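Local coordinates for salicylic acid-binding protein 2 (Nicotiana tabacum, PDB 1XKL) that hydrolyses methyl salicylate to salicylic acid and methanol, releasing the active hormone that triggers systemic acquired resistance in plant immunity, at residues A[85-90]-A[99-104]; A[106-111]-A[202-207]; A[227-232]-A[252-257]; A[231-236]-A[245-250]. One frame throughout, in Å; residues are numbered along the deposited sequence.

Contact 1 of 4, residues A[85-90]-A[99-104]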
loop_
_atom_site.group_PDB
_atom_site.type_symbol
_atom_site.label_atom_id
_atom_site.label_comp_id
_atom_site.label_asym_id
_atom_site.label_seq_id
_atom_site.Cartn_x
_atom_site.Cartn_y
_atom_site.Cartn_z
HETATM N N MSE A 85 -19.316 26.704 18.667
HETATM C CA MSE A 85 -18.422 27.786 18.254
HETATM C C MSE A 85 -18.845 28.253 16.861
HETATM O O MSE A 85 -18.796 29.449 16.564
HETATM C CB MSE A 85 -16.962 27.321 18.233
HETATM C CG MSE A 85 -16.393 26.892 19.584
HETATM SE SE MSE A 85 -16.418 28.309 20.929
HETATM C CE MSE A 85 -15.277 29.592 20.024
ATOM N N ASN A 86 -19.265 27.314 16.011
ATOM C CA ASN A 86 -19.711 27.649 14.656
ATOM C C ASN A 86 -20.968 28.498 14.748
ATOM O O ASN A 86 -21.162 29.440 13.981
ATOM C CB ASN A 86 -20.031 26.378 13.851
ATOM C CG ASN A 86 -18.839 25.467 13.703
ATOM O OD1 ASN A 86 -18.765 24.408 14.324
ATOM N ND2 ASN A 86 -17.885 25.885 12.892
ATOM N N LEU A 87 -21.830 28.144 15.691
ATOM C CA LEU A 87 -23.066 28.882 15.900
ATOM C C LEU A 87 -22.785 30.352 16.182
ATOM O O LEU A 87 -23.515 31.229 15.728
ATOM C CB LEU A 87 -23.829 28.296 17.082
ATOM C CG LEU A 87 -25.125 27.558 16.763
ATOM C CD1 LEU A 87 -24.845 26.370 15.862
ATOM C CD2 LEU A 87 -25.764 27.126 18.067
ATOM N N GLY A 88 -21.721 30.610 16.934
ATOM C CA GLY A 88 -21.371 31.974 17.288
ATOM C C GLY A 88 -21.154 32.900 16.113
ATOM O O GLY A 88 -21.543 34.067 16.160
ATOM N N LEU A 89 -20.521 32.394 15.059
ATOM C CA LEU A 89 -20.276 33.221 13.885
ATOM C C LEU A 89 -21.588 33.542 13.189
ATOM O O LEU A 89 -21.767 34.641 12.668
ATOM C CB LEU A 89 -19.328 32.526 12.907
ATOM C CG LEU A 89 -17.820 32.582 13.179
ATOM C CD1 LEU A 89 -17.485 31.774 14.424
ATOM C CD2 LEU A 89 -17.074 32.033 11.975
ATOM N N ALA A 90 -22.513 32.587 13.180
ATOM C CA ALA A 90 -23.803 32.809 12.531
ATOM C C ALA A 90 -24.616 33.836 13.309
ATOM O O ALA A 90 -25.263 34.704 12.719
ATOM C CB ALA A 90 -24.572 31.492 12.421
ATOM N N TYR A 99 -34.307 32.581 15.899
ATOM C CA TYR A 99 -35.247 32.629 17.014
ATOM C C TYR A 99 -34.491 32.363 18.314
ATOM O O TYR A 99 -34.723 33.009 19.336
ATOM C CB TYR A 99 -36.347 31.572 16.851
ATOM C CG TYR A 99 -37.319 31.837 15.723
ATOM C CD1 TYR A 99 -37.413 30.967 14.635
ATOM C CD2 TYR A 99 -38.162 32.950 15.751
ATOM C CE1 TYR A 99 -38.329 31.200 13.601
ATOM C CE2 TYR A 99 -39.079 33.192 14.728
ATOM C CZ TYR A 99 -39.158 32.314 13.657
ATOM O OH TYR A 99 -40.063 32.562 12.650
ATOM N N ALA A 100 -33.578 31.407 18.260
ATOM C CA ALA A 100 -32.800 31.048 19.423
ATOM C C ALA A 100 -31.662 30.143 19.004
ATOM O O ALA A 100 -31.724 29.490 17.959
ATOM C CB ALA A 100 -33.680 30.337 20.440
ATOM N N ALA A 101 -30.625 30.112 19.830
ATOM C CA ALA A 101 -29.464 29.281 19.577
ATOM C C ALA A 101 -29.415 28.228 20.669
ATOM O O ALA A 101 -29.418 28.549 21.855
ATOM C CB ALA A 101 -28.193 30.136 19.602
ATOM N N VAL A 102 -29.378 26.967 20.264
ATOM C CA VAL A 102 -29.347 25.868 21.212
ATOM C C VAL A 102 -27.968 25.217 21.229
ATOM O O VAL A 102 -27.440 24.820 20.181
ATOM C CB VAL A 102 -30.412 24.799 20.845
ATOM C CG1 VAL A 102 -30.460 23.714 21.906
ATOM C CG2 VAL A 102 -31.772 25.465 20.707
ATOM N N PHE A 103 -27.390 25.121 22.423
ATOM C CA PHE A 103 -26.078 24.524 22.606
ATOM C C PHE A 103 -26.212 23.178 23.293
ATOM O O PHE A 103 -26.426 23.100 24.502
ATOM C CB PHE A 103 -25.167 25.466 23.424
ATOM C CG PHE A 103 -24.898 26.791 22.748
ATOM C CD1 PHE A 103 -25.838 27.815 22.791
ATOM C CD2 PHE A 103 -23.719 26.992 22.028
ATOM C CE1 PHE A 103 -25.610 29.017 22.126
ATOM C CE2 PHE A 103 -23.484 28.188 21.360
ATOM C CZ PHE A 103 -24.428 29.200 21.406
ATOM N N LEU A 104 -26.102 22.116 22.504
ATOM C CA LEU A 104 -26.219 20.755 23.018
ATOM C C LEU A 104 -24.836 20.258 23.412
ATOM O O LEU A 104 -24.000 19.997 22.546
ATOM C CB LEU A 104 -26.812 19.841 21.937
ATOM C CG LEU A 104 -26.861 18.351 22.242
ATOM C CD1 LEU A 104 -27.817 18.082 23.415
ATOM C CD2 LEU A 104 -27.334 17.612 20.988
#
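The beta-alpha-beta unit that carries the nucleophile of this alpha/beta hydrolase packs its helix on its second strand here, chiefly through Leu87 of 85-90 against Ala101 and Phe103 of 99-104. Helix and strand segments run nearly antiparallel, at 169°, with axes 9.5 Å apart at their closest. The Leu87 branch CD2 does all the touching. It sits over one face of the Phe103 ring, 4.2 Å from the centroid and 16° off the normal, a CH-pi contact displaced slightly toward the ring's rim. The same methyl lies 4.2 Å from Ala101 CB and 3.5 Å from Val102 O, so a single carbon spans three consecutive residues of the strand. Leu87 reaches this place with an unusual first torsion, chi1 -110°, well away from a staggered value. In the crossover from strand 75-80 through helix 83-93 to strand 98-104, this buried leucine also rests on Leu77 of the preceding strand, so that it bridges both strands of the unit from the helix side. Ser81, the catalytic nucleophile, stands at the turn from strand 75-80 into the helix, its side chain about 9 Å from that of Phe103. Beyond Leu87, the Phe103 side chain meets Tyr204 of the neighbouring strand 202-207.

Contact 2 of 4, residues A[106-111]-A[202-207]. With STH (2-amino-4H-1,3-benzoxathiin-4-ol), chain E.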
loop_
_atom_site.group_PDB
_atom_site.type_symbol
_atom_site.label_atom_id
_atom_site.label_comp_id
_atom_site.label_asym_id
_atom_site.label_seq_id
_atom_site.Cartn_x
_atom_site.Cartn_y
_atom_site.Cartn_z
ATOM N N ALA A 106 -22.342 21.555 24.096
ATOM C CA ALA A 106 -21.431 22.279 23.239
ATOM C C ALA A 106 -20.509 23.242 23.968
ATOM O O ALA A 106 -20.541 23.377 25.202
ATOM C CB ALA A 106 -22.238 23.061 22.211
ATOM N N PHE A 107 -19.670 23.900 23.176
ATOM C CA PHE A 107 -18.773 24.920 23.683
ATOM C C PHE A 107 -19.531 26.188 23.348
ATOM O O PHE A 107 -19.823 26.453 22.183
ATOM C CB PHE A 107 -17.433 24.903 22.947
ATOM C CG PHE A 107 -16.533 23.776 23.354
ATOM C CD1 PHE A 107 -16.058 22.876 22.403
ATOM C CD2 PHE A 107 -16.150 23.618 24.687
ATOM C CE1 PHE A 107 -15.214 21.835 22.769
ATOM C CE2 PHE A 107 -15.303 22.579 25.066
ATOM C CZ PHE A 107 -14.832 21.682 24.105
HETATM N N MSE A 108 -19.873 26.956 24.372
HETATM C CA MSE A 108 -20.614 28.194 24.190
HETATM C C MSE A 108 -19.719 29.375 24.542
HETATM O O MSE A 108 -19.363 29.561 25.706
HETATM C CB MSE A 108 -21.854 28.171 25.093
HETATM C CG MSE A 108 -22.774 29.358 24.933
HETATM SE SE MSE A 108 -24.281 29.176 26.100
HETATM C CE MSE A 108 -23.316 29.212 27.783
ATOM N N PRO A 109 -19.353 30.190 23.542
ATOM C CA PRO A 109 -18.490 31.363 23.718
ATOM C C PRO A 109 -19.217 32.551 24.331
ATOM O O PRO A 109 -20.410 32.478 24.623
ATOM C CB PRO A 109 -18.046 31.704 22.289
ATOM C CG PRO A 109 -18.706 30.658 21.394
ATOM C CD PRO A 109 -19.866 30.138 22.166
ATOM N N ASP A 110 -18.473 33.638 24.518
ATOM C CA ASP A 110 -19.020 34.891 25.020
ATOM C C ASP A 110 -18.375 36.017 24.222
ATOM O O ASP A 110 -17.639 35.759 23.263
ATOM C CB ASP A 110 -18.808 35.059 26.545
ATOM C CG ASP A 110 -17.342 35.236 26.961
ATOM O OD1 ASP A 110 -17.101 35.192 28.184
ATOM O OD2 ASP A 110 -16.444 35.427 26.122
ATOM N N SER A 111 -18.676 37.255 24.593
ATOM C CA SER A 111 -18.134 38.417 23.900
ATOM C C SER A 111 -17.007 39.084 24.690
ATOM O O SER A 111 -16.134 39.733 24.115
ATOM C CB SER A 111 -19.248 39.436 23.642
ATOM O OG SER A 111 -19.925 39.764 24.842
ATOM N N ARG A 202 -29.926 32.248 24.097
ATOM C CA ARG A 202 -29.159 31.016 24.188
ATOM C C ARG A 202 -29.794 29.992 25.117
ATOM O O ARG A 202 -30.157 30.304 26.255
ATOM C CB ARG A 202 -27.744 31.295 24.706
ATOM C CG ARG A 202 -26.960 32.355 23.947
ATOM C CD ARG A 202 -25.477 32.328 24.334
ATOM N NE ARG A 202 -25.190 32.829 25.682
ATOM C CZ ARG A 202 -24.936 34.104 25.973
ATOM N NH1 ARG A 202 -24.935 35.022 25.019
ATOM N NH2 ARG A 202 -24.664 34.458 27.218
ATOM N N VAL A 203 -29.894 28.760 24.631
ATOM C CA VAL A 203 -30.444 27.661 25.400
ATOM C C VAL A 203 -29.370 26.585 25.481
ATOM O O VAL A 203 -28.804 26.184 24.458
ATOM C CB VAL A 203 -31.713 27.081 24.707
ATOM C CG1 VAL A 203 -32.294 25.948 25.531
ATOM C CG2 VAL A 203 -32.746 28.179 24.518
ATOM N N TYR A 204 -29.063 26.125 26.689
ATOM C CA TYR A 204 -28.054 25.090 26.829
ATOM C C TYR A 204 -28.680 23.778 27.290
ATOM O O TYR A 204 -29.353 23.730 28.326
ATOM C CB TYR A 204 -26.962 25.530 27.820
ATOM C CG TYR A 204 -25.682 24.742 27.669
ATOM C CD1 TYR A 204 -25.622 23.402 28.044
ATOM C CD2 TYR A 204 -24.543 25.319 27.104
ATOM C CE1 TYR A 204 -24.466 22.657 27.857
ATOM C CE2 TYR A 204 -23.373 24.579 26.912
ATOM C CZ TYR A 204 -23.341 23.254 27.290
ATOM O OH TYR A 204 -22.198 22.505 27.126
ATOM N N ILE A 205 -28.489 22.723 26.501
ATOM C CA ILE A 205 -29.020 21.413 26.858
ATOM C C ILE A 205 -27.865 20.609 27.410
ATOM O O ILE A 205 -26.904 20.297 26.702
ATOM C CB ILE A 205 -29.653 20.661 25.632
ATOM C CG1 ILE A 205 -30.784 21.488 25.029
ATOM C CG2 ILE A 205 -30.209 19.321 26.076
ATOM C CD1 ILE A 205 -31.534 20.795 23.883
ATOM N N VAL A 206 -27.954 20.302 28.698
ATOM C CA VAL A 206 -26.924 19.550 29.400
ATOM C C VAL A 206 -27.137 18.050 29.309
ATOM O O VAL A 206 -28.257 17.566 29.479
ATOM C CB VAL A 206 -26.903 19.910 30.904
ATOM C CG1 VAL A 206 -25.883 19.041 31.626
ATOM C CG2 VAL A 206 -26.587 21.385 31.084
ATOM N N CYS A 207 -26.051 17.324 29.060
ATOM C CA CYS A 207 -26.083 15.871 28.979
ATOM C C CYS A 207 -25.308 15.355 30.192
ATOM O O CYS A 207 -24.078 15.239 30.169
ATOM C CB CYS A 207 -25.456 15.402 27.656
ATOM S SG CYS A 207 -26.374 15.995 26.197
HETATM C C8 STH E . -15.259 18.837 20.150
HETATM O O8 STH E . -14.541 19.954 19.855
HETATM C C1 STH E . -14.966 18.010 21.356
HETATM C C2 STH E . -15.776 16.797 21.627
HETATM C C3 STH E . -15.493 16.008 22.779
HETATM C C4 STH E . -14.420 16.367 23.653
HETATM C C5 STH E . -13.630 17.530 23.396
HETATM C C6 STH E . -13.888 18.329 22.263
HETATM C C7 STH E . -17.351 17.367 19.856
HETATM O O2 STH E . -16.853 16.417 20.784
HETATM N N7 STH E . -17.920 16.667 18.801
HETATM S S7 STH E . -16.318 18.476 19.302
#
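The irregular loop 106-111 runs back along strand 202-207 in roughly the opposite direction, its nearest CA pair being Ala106 and Tyr204 at 8.0 Å. Tyr204 spans this gap, with CG anti to the backbone N (chi1 -161°), and its hydroxyl donates to Ala106 O over 2.7 Å. The bond falls in the carbonyl plane on a lone pair, with a C=O...donor angle of 134°. Further along the loop, the extended side chain of Met108, a selenomethionine bent only at chi3, comes down on the strand. Its SE meets the edge of the Tyr204 ring, 5.4 Å from the centroid and 88° off the normal, a Met-aromatic contact in the ring plane. SE also lies 3.8 Å from Arg202 CD, where the two chains cross at about a right angle; the Arg202 guanidinium is itself bound to Gly226 O. Phe107 turns from the strand to the bound 2-amino-4H-1,3-benzoxathiin-4-ol, with CE1 3.5 Å from ligand O8 and that oxygen at the ring's edge. The amide of Gln221 bonds to both Ala106 O and Met108 N. The buried Ala106 carbonyl thus accepts two donors, which should fix the backbone flanking pocket residue Phe107.

Contact 3 of 4, residues A[227-232]-A[252-257]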
loop_
_atom_site.group_PDB
_atom_site.type_symbol
_atom_site.label_atom_id
_atom_site.label_comp_id
_atom_site.label_asym_id
_atom_site.label_seq_id
_atom_site.Cartn_x
_atom_site.Cartn_y
_atom_site.Cartn_z
ATOM N N VAL A 227 -26.969 31.825 30.229
ATOM C CA VAL A 227 -27.901 31.369 29.201
ATOM C C VAL A 227 -29.313 31.851 29.489
ATOM O O VAL A 227 -29.649 32.173 30.627
ATOM C CB VAL A 227 -27.951 29.840 29.130
ATOM C CG1 VAL A 227 -26.589 29.288 28.743
ATOM C CG2 VAL A 227 -28.395 29.288 30.475
ATOM N N THR A 228 -30.145 31.895 28.459
ATOM C CA THR A 228 -31.515 32.326 28.646
ATOM C C THR A 228 -32.263 31.226 29.380
ATOM O O THR A 228 -33.117 31.495 30.222
ATOM C CB THR A 228 -32.207 32.595 27.301
ATOM O OG1 THR A 228 -31.462 33.577 26.571
ATOM C CG2 THR A 228 -33.619 33.108 27.529
ATOM N N GLU A 229 -31.920 29.981 29.071
ATOM C CA GLU A 229 -32.572 28.846 29.697
ATOM C C GLU A 229 -31.643 27.640 29.692
ATOM O O GLU A 229 -30.859 27.464 28.766
ATOM C CB GLU A 229 -33.850 28.514 28.932
ATOM C CG GLU A 229 -34.864 27.722 29.717
ATOM C CD GLU A 229 -36.000 27.229 28.846
ATOM O OE1 GLU A 229 -36.335 27.918 27.858
ATOM O OE2 GLU A 229 -36.561 26.158 29.156
ATOM N N ALA A 230 -31.732 26.817 30.730
ATOM C CA ALA A 230 -30.909 25.621 30.821
ATOM C C ALA A 230 -31.803 24.391 30.862
ATOM O O ALA A 230 -32.671 24.264 31.732
ATOM C CB ALA A 230 -30.032 25.668 32.061
ATOM N N ILE A 231 -31.585 23.493 29.910
ATOM C CA ILE A 231 -32.348 22.259 29.811
ATOM C C ILE A 231 -31.411 21.112 30.138
ATOM O O ILE A 231 -30.202 21.216 29.937
ATOM C CB ILE A 231 -32.885 22.048 28.385
ATOM C CG1 ILE A 231 -33.720 23.257 27.953
ATOM C CG2 ILE A 231 -33.704 20.775 28.326
ATOM C CD1 ILE A 231 -34.891 23.562 28.862
ATOM N N GLU A 232 -31.963 20.012 30.625
ATOM C CA GLU A 232 -31.143 18.866 30.976
ATOM C C GLU A 232 -31.698 17.549 30.423
ATOM O O GLU A 232 -32.905 17.313 30.451
ATOM C CB GLU A 232 -31.026 18.793 32.500
ATOM C CG GLU A 232 -30.432 17.504 33.037
ATOM C CD GLU A 232 -30.442 17.446 34.558
ATOM O OE1 GLU A 232 -29.748 18.270 35.195
ATOM O OE2 GLU A 232 -31.146 16.575 35.114
ATOM N N LEU A 252 -36.246 20.244 21.748
ATOM C CA LEU A 252 -36.150 21.210 20.658
ATOM C C LEU A 252 -37.515 21.737 20.240
ATOM O O LEU A 252 -37.665 22.925 19.953
ATOM C CB LEU A 252 -35.446 20.595 19.445
ATOM C CG LEU A 252 -33.957 20.299 19.650
ATOM C CD1 LEU A 252 -33.358 19.692 18.379
ATOM C CD2 LEU A 252 -33.232 21.592 20.020
ATOM N N LEU A 253 -38.516 20.864 20.195
ATOM C CA LEU A 253 -39.850 21.313 19.804
ATOM C C LEU A 253 -40.382 22.287 20.847
ATOM O O LEU A 253 -41.101 23.230 20.523
ATOM C CB LEU A 253 -40.800 20.119 19.651
ATOM C CG LEU A 253 -40.423 19.107 18.562
ATOM C CD1 LEU A 253 -41.493 18.037 18.484
ATOM C CD2 LEU A 253 -40.273 19.805 17.212
ATOM N N GLU A 254 -40.007 22.063 22.100
ATOM C CA GLU A 254 -40.440 22.935 23.183
ATOM C C GLU A 254 -39.835 24.324 23.037
ATOM O O GLU A 254 -40.532 25.327 23.151
ATOM C CB GLU A 254 -40.028 22.344 24.525
ATOM C CG GLU A 254 -40.454 23.160 25.724
ATOM C CD GLU A 254 -40.131 22.452 27.014
ATOM O OE1 GLU A 254 -39.164 22.861 27.696
ATOM O OE2 GLU A 254 -40.832 21.472 27.338
ATOM N N ILE A 255 -38.533 24.394 22.787
ATOM C CA ILE A 255 -37.917 25.701 22.654
ATOM C C ILE A 255 -38.431 26.365 21.380
ATOM O O ILE A 255 -38.612 27.580 21.333
ATOM C CB ILE A 255 -36.360 25.612 22.650
ATOM C CG1 ILE A 255 -35.848 25.251 21.270
ATOM C CG2 ILE A 255 -35.879 24.589 23.666
ATOM C CD1 ILE A 255 -35.179 26.409 20.606
ATOM N N ALA A 256 -38.696 25.564 20.353
ATOM C CA ALA A 256 -39.196 26.102 19.094
ATOM C C ALA A 256 -40.577 26.722 19.271
ATOM O O ALA A 256 -41.023 27.527 18.451
ATOM C CB ALA A 256 -39.260 25.002 18.046
ATOM N N HIS A 257 -41.259 26.348 20.344
ATOM C CA HIS A 257 -42.590 26.875 20.586
ATOM C C HIS A 257 -42.577 28.136 21.438
ATOM O O HIS A 257 -43.228 29.120 21.091
ATOM C CB HIS A 257 -43.462 25.806 21.239
ATOM C CG HIS A 257 -44.870 26.246 21.483
ATOM N ND1 HIS A 257 -45.237 26.984 22.587
ATOM C CD2 HIS A 257 -45.997 26.074 20.753
ATOM C CE1 HIS A 257 -46.530 27.248 22.527
ATOM N NE2 HIS A 257 -47.014 26.708 21.423
#
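Nearly extended torsions bring two carboxylates together: Glu229 leaves its strand with CG roughly opposite the backbone N (chi1 -159°), and Glu254 reaches out from its helix with chi1 -179°. The contact lies at the border of the alpha/beta hydrolase sheet, where the last strand, 229-233, faces the C-terminal helix 245-258. It is loose and superficial, burying only 81 Å² in all, and the nearest CA atoms, those of Glu229 and Ile255, are 9.4 Å apart. Glu229 OE2 and Glu254 OE1 stand 4.4 Å from each other. Two like charges at this distance would be expected to disfavour the approach, but Glu229 has partners of its own from the end of the same helix and just beyond it: OE2 forms a salt bridge with Lys258 NZ, and OE1 is hydrogen-bonded to Tyr259 OH. These bonds probably offset much of the repulsion and hold the Glu229 carboxylate beside the helix end. The helix is seated on the sheet through Ile255, which packs on Ile76 of strand 75-80. Two residues on from Glu229, the Ile231 methyl CD1 lies 4.5 Å from Glu254 OE1.

Contact 4 of 4, residues A[231-236]-A[245-250]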
loop_
_atom_site.group_PDB
_atom_site.type_symbol
_atom_site.label_atom_id
_atom_site.label_comp_id
_atom_site.label_asym_id
_atom_site.label_seq_id
_atom_site.Cartn_x
_atom_site.Cartn_y
_atom_site.Cartn_z
ATOM N N ILE A 231 -31.585 23.493 29.910
ATOM C CA ILE A 231 -32.348 22.259 29.811
ATOM C C ILE A 231 -31.411 21.112 30.138
ATOM O O ILE A 231 -30.202 21.216 29.937
ATOM C CB ILE A 231 -32.885 22.048 28.385
ATOM C CG1 ILE A 231 -33.720 23.257 27.953
ATOM C CG2 ILE A 231 -33.704 20.775 28.326
ATOM C CD1 ILE A 231 -34.891 23.562 28.862
ATOM N N GLU A 232 -31.963 20.012 30.625
ATOM C CA GLU A 232 -31.143 18.866 30.976
ATOM C C GLU A 232 -31.698 17.549 30.423
ATOM O O GLU A 232 -32.905 17.313 30.451
ATOM C CB GLU A 232 -31.026 18.793 32.500
ATOM C CG GLU A 232 -30.432 17.504 33.037
ATOM C CD GLU A 232 -30.442 17.446 34.558
ATOM O OE1 GLU A 232 -29.748 18.270 35.195
ATOM O OE2 GLU A 232 -31.146 16.575 35.114
ATOM N N ILE A 233 -30.811 16.708 29.895
ATOM C CA ILE A 233 -31.211 15.399 29.383
ATOM C C ILE A 233 -30.489 14.354 30.225
ATOM O O ILE A 233 -29.317 14.058 29.999
ATOM C CB ILE A 233 -30.837 15.197 27.893
ATOM C CG1 ILE A 233 -31.611 16.181 27.014
ATOM C CG2 ILE A 233 -31.157 13.773 27.462
ATOM C CD1 ILE A 233 -31.350 16.019 25.532
ATOM N N LYS A 234 -31.206 13.806 31.205
ATOM C CA LYS A 234 -30.666 12.795 32.112
ATOM C C LYS A 234 -30.389 11.467 31.425
ATOM O O LYS A 234 -31.199 10.992 30.635
ATOM C CB LYS A 234 -31.646 12.548 33.270
ATOM C CG LYS A 234 -31.249 13.170 34.600
ATOM C CD LYS A 234 -29.998 12.519 35.164
ATOM C CE LYS A 234 -29.646 13.067 36.551
ATOM N NZ LYS A 234 -28.404 12.417 37.095
ATOM N N GLY A 235 -29.243 10.874 31.741
ATOM C CA GLY A 235 -28.883 9.586 31.176
ATOM C C GLY A 235 -28.266 9.598 29.789
ATOM O O GLY A 235 -28.010 8.543 29.215
ATOM N N ALA A 236 -28.014 10.785 29.251
ATOM C CA ALA A 236 -27.431 10.898 27.921
ATOM C C ALA A 236 -25.933 11.170 27.946
ATOM O O ALA A 236 -25.437 11.948 28.773
ATOM C CB ALA A 236 -28.136 11.996 27.142
ATOM N N PRO A 245 -32.520 10.434 21.018
ATOM C CA PRO A 245 -33.109 11.295 19.987
ATOM C C PRO A 245 -34.517 11.817 20.254
ATOM O O PRO A 245 -34.821 12.964 19.923
ATOM C CB PRO A 245 -33.044 10.426 18.732
ATOM C CG PRO A 245 -33.150 9.044 19.273
ATOM C CD PRO A 245 -32.221 9.102 20.465
ATOM N N GLN A 246 -35.378 10.988 20.839
ATOM C CA GLN A 246 -36.739 11.427 21.115
ATOM C C GLN A 246 -36.760 12.449 22.256
ATOM O O GLN A 246 -37.530 13.407 22.212
ATOM C CB GLN A 246 -37.639 10.220 21.430
ATOM C CG GLN A 246 -37.522 9.098 20.393
ATOM C CD GLN A 246 -38.403 7.897 20.692
ATOM O OE1 GLN A 246 -39.593 7.892 20.376
ATOM N NE2 GLN A 246 -37.819 6.874 21.312
ATOM N N LYS A 247 -35.926 12.271 23.272
ATOM C CA LYS A 247 -35.905 13.256 24.361
ATOM C C LYS A 247 -35.394 14.593 23.835
ATOM O O LYS A 247 -35.934 15.651 24.165
ATOM C CB LYS A 247 -35.026 12.778 25.518
ATOM C CG LYS A 247 -35.688 11.740 26.399
ATOM C CD LYS A 247 -34.763 11.300 27.514
ATOM C CE LYS A 247 -35.393 10.181 28.328
ATOM N NZ LYS A 247 -34.469 9.647 29.364
ATOM N N LEU A 248 -34.362 14.538 22.997
ATOM C CA LEU A 248 -33.778 15.743 22.413
ATOM C C LEU A 248 -34.794 16.429 21.508
ATOM O O LEU A 248 -34.916 17.657 21.510
ATOM C CB LEU A 248 -32.531 15.389 21.591
ATOM C CG LEU A 248 -31.391 16.410 21.502
ATOM C CD1 LEU A 248 -30.464 16.005 20.351
ATOM C CD2 LEU A 248 -31.913 17.815 21.287
ATOM N N CYS A 249 -35.518 15.640 20.720
ATOM C CA CYS A 249 -36.515 16.212 19.821
ATOM C C CYS A 249 -37.594 16.952 20.614
ATOM O O CYS A 249 -37.988 18.062 20.250
ATOM C CB CYS A 249 -37.163 15.113 18.964
ATOM S SG CYS A 249 -38.501 15.690 17.865
ATOM N N ALA A 250 -38.071 16.339 21.692
ATOM C CA ALA A 250 -39.106 16.977 22.498
ATOM C C ALA A 250 -38.597 18.308 23.056
ATOM O O ALA A 250 -39.324 19.300 23.068
ATOM C CB ALA A 250 -39.541 16.048 23.629
#
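Cys249 N donates to Pro245 O over 2.9 Å, an opening helical bond that closes the turn from which Lys247 and Leu248 meet Ile233 and Lys234. Between the two segments themselves the contact is mainly apolar. Ile233 is its centre: CG1 lies anti to the carbonyl carbon (chi1 -65°) and the chain then runs straight, chi2 -178°, which carries CD1 to the helix. That methyl comes 4.0 Å from Leu248 CA and just as near to Leu248 CG, so it rests against the helix backbone as well as the leucine side chain. Ile233 CG2, the other branch, lies 4.4 Å from Lys247 CD, alongside the aliphatic part of the lysine. Lys247 stays extended beyond CG and passes by the isoleucine, ending with NZ 3.8 Å from Lys234 O. This is too long for a hydrogen bond, though the positive charge may still be favoured by the carbonyl oxygen. Lys234 and Gly235 occupy the middle of a type II turn from Ile233 to Ala236; Gly235 has positive phi, 82°, as the third position of such a turn commonly does, and its N is bonded to Thr208 OG1. On the inner side, Ile233 and Leu248 both pack on Ile205 of the adjacent strand, making this the buried half of a partly exposed contact. Strand 229-233, the turn that leads on to the catalytic His238, and the start of the C-terminal helix follow one another in the order characteristic of the alpha/beta hydrolase fold.

In the fold
The contacts follow the chain in order, contact 1 closing before contact 2 opens, while contacts 3 and 4 start from the same strand, 229-233, and end on the same helix, 245-258. All reach one parallel sheet, in which strands 98-104, 202-207 and 229-233 are successive neighbours. Contacts 1 and 2 have centres about 8 Å apart and are joined by probable backbone hydrogen bonds between Ala101, Phe103 and Val203. The centres of contacts 1 and 4 are about 18 Å apart, yet Leu104 CD2 and Leu248 CD1 meet at 3.6 Å. The sheet thereby links the nucleophile-bearing unit, the ligand-pocket loop and the C-terminal elements flanking the catalytic histidine.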